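Local coordinates for beta-lactamase-like protein (Koribacter versatilis, PDB 6B9V), which probably acts as a metal-dependent diphosphatase of the PhnP family in the metallo-beta-lactamase superfamily, cleaving reactive FAD photoproducts, at residues 4-18 against 35-47. Sequence-based numbering, arbitrary orientation.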
ATOM      1  N   ARG A   4     -27.577   0.247  17.175  1.00 39.11           N
ATOM      2  CA  ARG A   4     -27.095   1.047  16.059  1.00 39.50           C
ATOM      3  C   ARG A   4     -25.676   0.638  15.669  1.00 36.91           C
ATOM      4  O   ARG A   4     -24.777   0.540  16.515  1.00 33.50           O
ATOM      5  CB  ARG A   4     -27.138   2.535  16.423  1.00 53.01           C
ATOM      6  CG  ARG A   4     -25.933   3.344  15.954  1.00 66.06           C
ATOM      7  CD  ARG A   4     -25.935   4.748  16.542  1.00 75.91           C
ATOM      8  NE  ARG A   4     -24.703   5.476  16.243  1.00 83.10           N
ATOM      9  CZ  ARG A   4     -24.596   6.408  15.301  1.00 88.81           C
ATOM     10  NH1 ARG A   4     -25.651   6.729  14.564  1.00 91.30           N
ATOM     11  NH2 ARG A   4     -23.438   7.021  15.097  1.00 88.94           N
ATOM     12  N   ALA A   5     -25.484   0.385  14.378  1.00 25.27           N
ATOM     13  CA  ALA A   5     -24.174   0.069  13.850  1.00 20.03           C
ATOM     14  C   ALA A   5     -23.854   1.065  12.740  1.00 22.93           C
ATOM     15  O   ALA A   5     -24.773   1.625  12.120  1.00 21.89           O
ATOM     16  CB  ALA A   5     -24.138  -1.369  13.332  1.00 20.19           C
ATOM     17  N   THR A   6     -22.568   1.307  12.502  1.00 20.11           N
ATOM     18  CA  THR A   6     -22.164   2.184  11.404  1.00 17.48           C
ATOM     19  C   THR A   6     -21.225   1.464  10.434  1.00 18.97           C
ATOM     20  O   THR A   6     -20.247   0.858  10.852  1.00 22.70           O
ATOM     21  CB  THR A   6     -21.442   3.458  11.917  1.00 24.24           C
ATOM     22  OG1 THR A   6     -22.279   4.149  12.853  1.00 26.27           O
ATOM     23  CG2 THR A   6     -21.105   4.399  10.743  1.00 21.75           C
ATOM     24  N   LEU A   7     -21.522   1.539   9.146  1.00 19.55           N
ATOM     25  CA  LEU A   7     -20.620   1.055   8.107  1.00 16.46           C
ATOM     26  C   LEU A   7     -19.895   2.246   7.460  1.00 16.55           C
ATOM     27  O   LEU A   7     -20.530   3.224   7.068  1.00 19.47           O
ATOM     28  CB  LEU A   7     -21.399   0.243   7.050  1.00 16.94           C
ATOM     29  CG  LEU A   7     -20.534  -0.406   5.952  1.00 19.52           C
ATOM     30  CD1 LEU A   7     -21.208  -1.677   5.458  1.00 28.14           C
ATOM     31  CD2 LEU A   7     -20.300   0.550   4.786  1.00 21.38           C
ATOM     32  N   THR A   8     -18.574   2.156   7.339  1.00 18.41           N
ATOM     33  CA  THR A   8     -17.787   3.189   6.663  1.00 15.12           C
ATOM     34  C   THR A   8     -17.048   2.596   5.484  1.00 15.81           C
ATOM     35  O   THR A   8     -16.384   1.559   5.611  1.00 13.73           O
ATOM     36  CB  THR A   8     -16.754   3.845   7.619  1.00 19.40           C
ATOM     37  OG1 THR A   8     -17.444   4.451   8.706  1.00 18.02           O
ATOM     38  CG2 THR A   8     -15.929   4.904   6.895  1.00 18.62           C
ATOM     39  N   VAL A   9     -17.172   3.248   4.333  1.00 15.27           N
ATOM     40  CA  VAL A   9     -16.439   2.848   3.145  1.00 10.92           C
ATOM     41  C   VAL A   9     -15.006   3.373   3.212  1.00 13.68           C
ATOM     42  O   VAL A   9     -14.777   4.583   3.181  1.00 13.67           O
ATOM     43  CB  VAL A   9     -17.131   3.365   1.874  1.00 16.06           C
ATOM     44  CG1 VAL A   9     -16.350   2.962   0.632  1.00 15.67           C
ATOM     45  CG2 VAL A   9     -18.593   2.833   1.815  1.00 14.32           C
ATOM     46  N   LEU A  10     -14.050   2.460   3.325  1.00 11.14           N
ATOM     47  CA  LEU A  10     -12.627   2.823   3.342  1.00 10.90           C
ATOM     48  C   LEU A  10     -12.085   2.979   1.921  1.00 12.88           C
ATOM     49  O   LEU A  10     -11.213   3.814   1.668  1.00 13.86           O
ATOM     50  CB  LEU A  10     -11.818   1.768   4.106  1.00  9.75           C
ATOM     51  CG  LEU A  10     -12.301   1.514   5.540  1.00 14.66           C
ATOM     52  CD1 LEU A  10     -11.470   0.405   6.209  1.00 15.02           C
ATOM     53  CD2 LEU A  10     -12.266   2.798   6.409  1.00 19.21           C
ATOM     54  N   GLY A  11     -12.606   2.178   0.989  1.00 12.43           N
ATOM     55  CA  GLY A  11     -12.250   2.333  -0.411  1.00  9.32           C
ATOM     56  C   GLY A  11     -13.375   1.786  -1.284  1.00 12.61           C
ATOM     57  O   GLY A  11     -13.979   0.789  -0.939  1.00 13.24           O
ATOM     58  N   SER A  12     -13.664   2.469  -2.385  1.00 12.79           N
ATOM     59  CA  SER A  12     -14.762   2.089  -3.272  1.00 14.63           C
ATOM     60  C   SER A  12     -14.252   1.694  -4.660  1.00 15.37           C
ATOM     61  O   SER A  12     -15.037   1.468  -5.579  1.00 14.41           O
ATOM     62  CB  SER A  12     -15.766   3.247  -3.383  1.00 10.22           C
ATOM     63  OG  SER A  12     -15.151   4.405  -3.949  1.00 11.02           O
ATOM     64  N   GLY A  13     -12.932   1.612  -4.819  1.00 14.87           N
ATOM     65  CA  GLY A  13     -12.356   1.460  -6.143  1.00 13.41           C
ATOM     66  C   GLY A  13     -11.976   0.033  -6.530  1.00 15.63           C
ATOM     67  O   GLY A  13     -12.034  -0.888  -5.720  1.00 14.04           O
ATOM     68  N   THR A  14     -11.573  -0.133  -7.782  1.00 13.43           N
ATOM     69  CA  THR A  14     -11.135  -1.423  -8.301  1.00 13.31           C
ATOM     70  C   THR A  14      -9.671  -1.718  -7.891  1.00 11.25           C
ATOM     71  O   THR A  14      -9.068  -0.971  -7.100  1.00 15.62           O
ATOM     72  CB  THR A  14     -11.289  -1.478  -9.851  1.00 16.09           C
ATOM     73  OG1 THR A  14     -11.044  -2.811 -10.302  1.00 21.35           O
ATOM     74  CG2 THR A  14     -10.311  -0.504 -10.543  1.00 13.31           C
ATOM     75  N   SER A  15      -9.102  -2.795  -8.436  1.00 14.89           N
ATOM     76  CA  SER A  15      -7.817  -3.311  -7.940  1.00 17.54           C
ATOM     77  C   SER A  15      -6.656  -2.339  -8.141  1.00 19.34           C
ATOM     78  O   SER A  15      -5.737  -2.288  -7.325  1.00 18.86           O
ATOM     79  CB  SER A  15      -7.486  -4.649  -8.611  1.00 15.24           C
ATOM     80  OG  SER A  15      -7.313  -4.463 -10.001  1.00 19.60           O
ATOM     81  N   MET A  16      -6.676  -1.566  -9.203  1.00 13.21           N
ATOM     82  CA  MET A  16      -5.662  -0.556  -9.425  1.00 17.27           C
ATOM     83  C   MET A  16      -6.103   0.859  -8.967  1.00 16.53           C
ATOM     84  O   MET A  16      -5.395   1.815  -9.140  1.00 15.89           O
ATOM     85  CB  MET A  16      -5.226  -0.556 -10.885  1.00 24.11           C
ATOM     86  CG  MET A  16      -4.324  -1.707 -11.289  1.00 35.58           C
ATOM     87  SD  MET A  16      -2.737  -2.000 -10.339  1.00128.18           S
ATOM     88  CE  MET A  16      -1.853  -0.398 -10.085  1.00 23.55           C
ATOM     89  N   GLY A  17      -7.279   0.912  -8.366  1.00 14.70           N
ATOM     90  CA  GLY A  17      -7.792   2.160  -7.824  1.00 15.49           C
ATOM     91  C   GLY A  17      -8.285   3.097  -8.913  1.00 18.93           C
ATOM     92  O   GLY A  17      -8.210   2.759 -10.094  1.00 14.74           O
ATOM     93  N   VAL A  18      -8.816   4.254  -8.515  1.00 15.93           N
ATOM     94  CA  VAL A  18      -9.089   5.355  -9.447  1.00 15.94           C
ATOM     95  C   VAL A  18      -8.462   6.612  -8.844  1.00 16.06           C
ATOM     96  O   VAL A  18      -8.743   6.960  -7.690  1.00 13.86           O
ATOM     97  CB  VAL A  18     -10.604   5.562  -9.697  1.00 13.85           C
ATOM     98  CG1 VAL A  18     -10.834   6.502 -10.894  1.00 14.03           C
ATOM     99  CG2 VAL A  18     -11.286   4.220  -9.963  1.00 12.71           C
ATOM    100  N   ASP A  35     -14.399  10.787  -7.396  1.00 15.56           N
ATOM    101  CA  ASP A  35     -13.749  10.022  -8.457  1.00 15.53           C
ATOM    102  C   ASP A  35     -12.359   9.538  -8.030  1.00 16.50           C
ATOM    103  O   ASP A  35     -11.682   8.857  -8.795  1.00 15.00           O
ATOM    104  CB  ASP A  35     -13.644  10.849  -9.751  1.00 17.41           C
ATOM    105  CG  ASP A  35     -14.933  10.831 -10.571  1.00 19.71           C
ATOM    106  OD1 ASP A  35     -15.614   9.791 -10.608  1.00 18.84           O
ATOM    107  OD2 ASP A  35     -15.260  11.864 -11.192  1.00 18.28           O
ATOM    108  N   ARG A  36     -11.930   9.910  -6.822  1.00 13.94           N
ATOM    109  CA  ARG A  36     -10.719   9.357  -6.233  1.00 14.83           C
ATOM    110  C   ARG A  36     -11.116   8.186  -5.368  1.00 15.05           C
ATOM    111  O   ARG A  36     -11.880   8.347  -4.413  1.00 15.14           O
ATOM    112  CB  ARG A  36      -9.962  10.396  -5.400  1.00 14.54           C
ATOM    113  CG  ARG A  36      -8.684   9.867  -4.744  1.00 23.50           C
ATOM    114  CD  ARG A  36      -8.065  10.937  -3.797  1.00 39.22           C
ATOM    115  NE  ARG A  36      -6.713  10.615  -3.320  1.00 36.77           N
ATOM    116  CZ  ARG A  36      -6.451   9.772  -2.320  1.00 36.61           C
ATOM    117  NH1 ARG A  36      -7.444   9.138  -1.713  1.00 31.43           N
ATOM    118  NH2 ARG A  36      -5.200   9.541  -1.935  1.00 30.17           N
ATOM    119  N   ARG A  37     -10.601   7.007  -5.705  1.00 12.78           N
ATOM    120  CA  ARG A  37     -11.045   5.782  -5.052  1.00 13.93           C
ATOM    121  C   ARG A  37      -9.875   4.877  -4.655  1.00 15.16           C
ATOM    122  O   ARG A  37      -9.131   4.412  -5.515  1.00 14.36           O
ATOM    123  CB  ARG A  37     -11.995   5.014  -5.982  1.00 14.56           C
ATOM    124  CG  ARG A  37     -13.147   5.843  -6.580  1.00 10.65           C
ATOM    125  CD  ARG A  37     -14.112   4.873  -7.315  1.00 10.81           C
ATOM    126  NE  ARG A  37     -15.187   5.576  -8.004  1.00 12.07           N
ATOM    127  CZ  ARG A  37     -16.339   5.948  -7.446  1.00 14.75           C
ATOM    128  NH1 ARG A  37     -16.585   5.712  -6.164  1.00 13.10           N
ATOM    129  NH2 ARG A  37     -17.254   6.569  -8.178  1.00 15.07           N
ATOM    130  N   LEU A  38      -9.720   4.622  -3.356  1.00 11.11           N
ATOM    131  CA  LEU A  38      -8.734   3.637  -2.897  1.00  9.49           C
ATOM    132  C   LEU A  38      -9.274   2.212  -3.055  1.00 18.12           C
ATOM    133  O   LEU A  38     -10.440   2.017  -3.428  1.00 14.29           O
ATOM    134  CB  LEU A  38      -8.354   3.893  -1.436  1.00 14.23           C
ATOM    135  CG  LEU A  38      -7.854   5.310  -1.159  1.00 17.84           C
ATOM    136  CD1 LEU A  38      -7.475   5.487   0.321  1.00 18.22           C
ATOM    137  CD2 LEU A  38      -6.657   5.632  -2.067  1.00 16.21           C
ATOM    138  N   ARG A  39      -8.441   1.211  -2.808  1.00 12.55           N
ATOM    139  CA  ARG A  39      -8.832  -0.159  -3.009  1.00 15.10           C
ATOM    140  C   ARG A  39      -9.973  -0.607  -2.055  1.00 13.86           C
ATOM    141  O   ARG A  39     -10.165   0.004  -1.051  1.00 13.49           O
ATOM    142  CB  ARG A  39      -7.618  -1.108  -2.967  1.00 15.70           C
ATOM    143  CG  ARG A  39      -6.909  -1.305  -4.308  1.00 15.15           C
ATOM    144  CD  ARG A  39      -6.443  -0.037  -4.961  1.00 41.39           C
ATOM    145  NE  ARG A  39      -5.230   0.497  -4.378  1.00 23.67           N
ATOM    146  CZ  ARG A  39      -4.009   0.170  -4.726  1.00 38.69           C
ATOM    147  NH1 ARG A  39      -3.776  -0.702  -5.692  1.00 24.63           N
ATOM    148  NH2 ARG A  39      -3.012   0.680  -4.100  1.00 61.89           N
ATOM    149  N   PRO A  40     -10.687  -1.682  -2.401  1.00 12.34           N
ATOM    150  CA  PRO A  40     -12.018  -1.872  -1.795  1.00 14.43           C
ATOM    151  C   PRO A  40     -12.070  -2.531  -0.407  1.00 14.46           C
ATOM    152  O   PRO A  40     -11.534  -3.622  -0.212  1.00 11.67           O
ATOM    153  CB  PRO A  40     -12.744  -2.747  -2.842  1.00  9.67           C
ATOM    154  CG  PRO A  40     -11.659  -3.566  -3.478  1.00 17.32           C
ATOM    155  CD  PRO A  40     -10.436  -2.625  -3.517  1.00 14.16           C
ATOM    156  N   SER A  41     -12.743  -1.861   0.539  1.00 15.08           N
ATOM    157  CA  SER A  41     -12.782  -2.289   1.954  1.00 14.38           C
ATOM    158  C   SER A  41     -13.807  -1.466   2.724  1.00 14.00           C
ATOM    159  O   SER A  41     -14.007  -0.294   2.416  1.00 12.97           O
ATOM    160  CB  SER A  41     -11.397  -2.133   2.615  1.00 12.23           C
ATOM    161  OG  SER A  41     -11.443  -2.392   4.010  1.00 16.24           O
ATOM    162  N   VAL A  42     -14.460  -2.075   3.716  1.00 11.66           N
ATOM    163  CA  VAL A  42     -15.353  -1.333   4.598  1.00 13.46           C
ATOM    164  C   VAL A  42     -15.037  -1.724   6.037  1.00 17.87           C
ATOM    165  O   VAL A  42     -14.443  -2.777   6.279  1.00 15.13           O
ATOM    166  CB  VAL A  42     -16.868  -1.605   4.333  1.00 12.32           C
ATOM    167  CG1 VAL A  42     -17.256  -1.175   2.937  1.00 16.65           C
ATOM    168  CG2 VAL A  42     -17.221  -3.079   4.551  1.00 14.52           C
ATOM    169  N   MET A  43     -15.421  -0.864   6.978  1.00 14.76           N
ATOM    170  CA  MET A  43     -15.421  -1.265   8.379  1.00 17.14           C
ATOM    171  C   MET A  43     -16.802  -1.098   8.992  1.00 14.34           C
ATOM    172  O   MET A  43     -17.617  -0.309   8.521  1.00 18.74           O
ATOM    173  CB  MET A  43     -14.385  -0.467   9.177  1.00 15.58           C
ATOM    174  CG  MET A  43     -14.596   1.024   9.140  1.00 14.96           C
ATOM    175  SD  MET A  43     -13.466   1.830  10.311  1.00 23.10           S
ATOM    176  CE  MET A  43     -14.121   3.492  10.387  1.00 18.07           C
ATOM    177  N   VAL A  44     -17.050  -1.866  10.047  1.00 12.37           N
ATOM    178  CA  VAL A  44     -18.324  -1.895  10.731  1.00 16.49           C
ATOM    179  C   VAL A  44     -18.082  -1.628  12.202  1.00 18.80           C
ATOM    180  O   VAL A  44     -17.295  -2.328  12.835  1.00 18.69           O
ATOM    181  CB  VAL A  44     -19.032  -3.261  10.566  1.00 22.77           C
ATOM    182  CG1 VAL A  44     -20.386  -3.244  11.251  1.00 25.08           C
ATOM    183  CG2 VAL A  44     -19.169  -3.635   9.084  1.00 26.34           C
ATOM    184  N   GLN A  45     -18.747  -0.619  12.748  1.00 16.98           N
ATOM    185  CA  GLN A  45     -18.561  -0.256  14.147  1.00 20.45           C
ATOM    186  C   GLN A  45     -19.836  -0.462  14.935  1.00 23.68           C
ATOM    187  O   GLN A  45     -20.918  -0.061  14.499  1.00 24.43           O
ATOM    188  CB  GLN A  45     -18.101   1.197  14.274  1.00 20.13           C
ATOM    189  CG  GLN A  45     -16.683   1.390  13.839  1.00 17.02           C
ATOM    190  CD  GLN A  45     -16.330   2.839  13.651  1.00 24.51           C
ATOM    191  OE1 GLN A  45     -16.970   3.540  12.878  1.00 23.10           O
ATOM    192  NE2 GLN A  45     -15.316   3.303  14.376  1.00 24.44           N
ATOM    193  N   TYR A  46     -19.706  -1.099  16.094  1.00 18.51           N
ATOM    194  CA  TYR A  46     -20.872  -1.344  16.943  1.00 22.57           C
ATOM    195  C   TYR A  46     -20.428  -1.713  18.337  1.00 20.83           C
ATOM    196  O   TYR A  46     -19.476  -2.473  18.498  1.00 21.58           O
ATOM    197  CB  TYR A  46     -21.754  -2.460  16.370  1.00 22.26           C
ATOM    198  CG  TYR A  46     -21.038  -3.780  16.191  1.00 20.14           C
ATOM    199  CD1 TYR A  46     -21.056  -4.746  17.188  1.00 24.52           C
ATOM    200  CD2 TYR A  46     -20.339  -4.056  15.018  1.00 20.02           C
ATOM    201  CE1 TYR A  46     -20.400  -5.952  17.026  1.00 24.65           C
ATOM    202  CE2 TYR A  46     -19.679  -5.262  14.843  1.00 21.66           C
ATOM    203  CZ  TYR A  46     -19.715  -6.204  15.857  1.00 22.72           C
ATOM    204  OH  TYR A  46     -19.070  -7.404  15.687  1.00 26.13           O
ATOM    205  N   ASP A  47     -21.113  -1.158  19.332  1.00 23.15           N
ATOM    206  CA  ASP A  47     -20.885  -1.484  20.740  1.00 25.28           C
ATOM    207  C   ASP A  47     -19.423  -1.311  21.126  1.00 29.23           C
ATOM    208  O   ASP A  47     -18.883  -2.099  21.902  1.00 28.48           O
ATOM    209  CB  ASP A  47     -21.352  -2.915  21.027  1.00 31.70           C
ATOM    210  CG  ASP A  47     -21.559  -3.188  22.512  1.00 38.30           C
ATOM    211  OD1 ASP A  47     -21.951  -2.256  23.245  1.00 35.88           O
ATOM    212  OD2 ASP A  47     -21.333  -4.338  22.945  1.00 35.25           O
TER
HETATM  213  O   HOH W   1     -23.248   0.337  18.682  1.00 44.15           O
HETATM  214  O   HOH W   2     -17.832   2.314  10.573  1.00 22.57           O
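Met-43 runs alongside Thr-8, both side chains pointing the same way, and its CE ends 3.8 Å from Thr-8 CB. Its CG sits between backbone N and carbonyl carbon (chi1 59°), from where the extended chain passes along the threonine; Leu-10 crosses that chain at about a right angle, CD2 against CG. On the other face of the sheet Leu-7 CD2 lies 4.0 Å from Val-42 CG1. The N-to-C directions of the short segments 4-9 and 41-46 differ by 161°, hence antiparallel, and paired bonds at Thr-6/Gln-45 and Thr-8/Met-43 fix the register. The register then slips by one residue: Leu-10 N and Gly-11 N both donate to Ser-41 O, at 2.9 and 3.2 Å, a classic beta bulge, the first donor tilted 28° from the carbonyl plane and the second in it. These are neighbouring strands of one sheet of the metallo-beta-lactamase fold, 2-9 lying between 41-46 and 257-263.

Past the bulge the chains meet as loops. Gly-13 N donates to Leu-38 O, and Val-18 and Arg-37 exchange a pair of backbone bonds. Arg-37, extended from CG to NE, lies beside Val-18 and brings NH1 to Ser-12 OG at 2.9 Å, within the guanidinium plane; Asp-254 also binds that hydroxyl. Arg-39 instead bends at chi2 and chi3, which returns its tip to the 14-17 turn, where NH1 donates to Ser-15 O at 3.0 Å. Its charge is met by Asp-58 and by Asp-89 of the second subunit. The Pro-40 ring packs on Gly-13 O, a buried carbonyl with no hydrogen-bond partner in the model, and lies about 4 Å from a manganese ion. Main-chain and arginine bonds thus together join the loops bordering the dimanganese site.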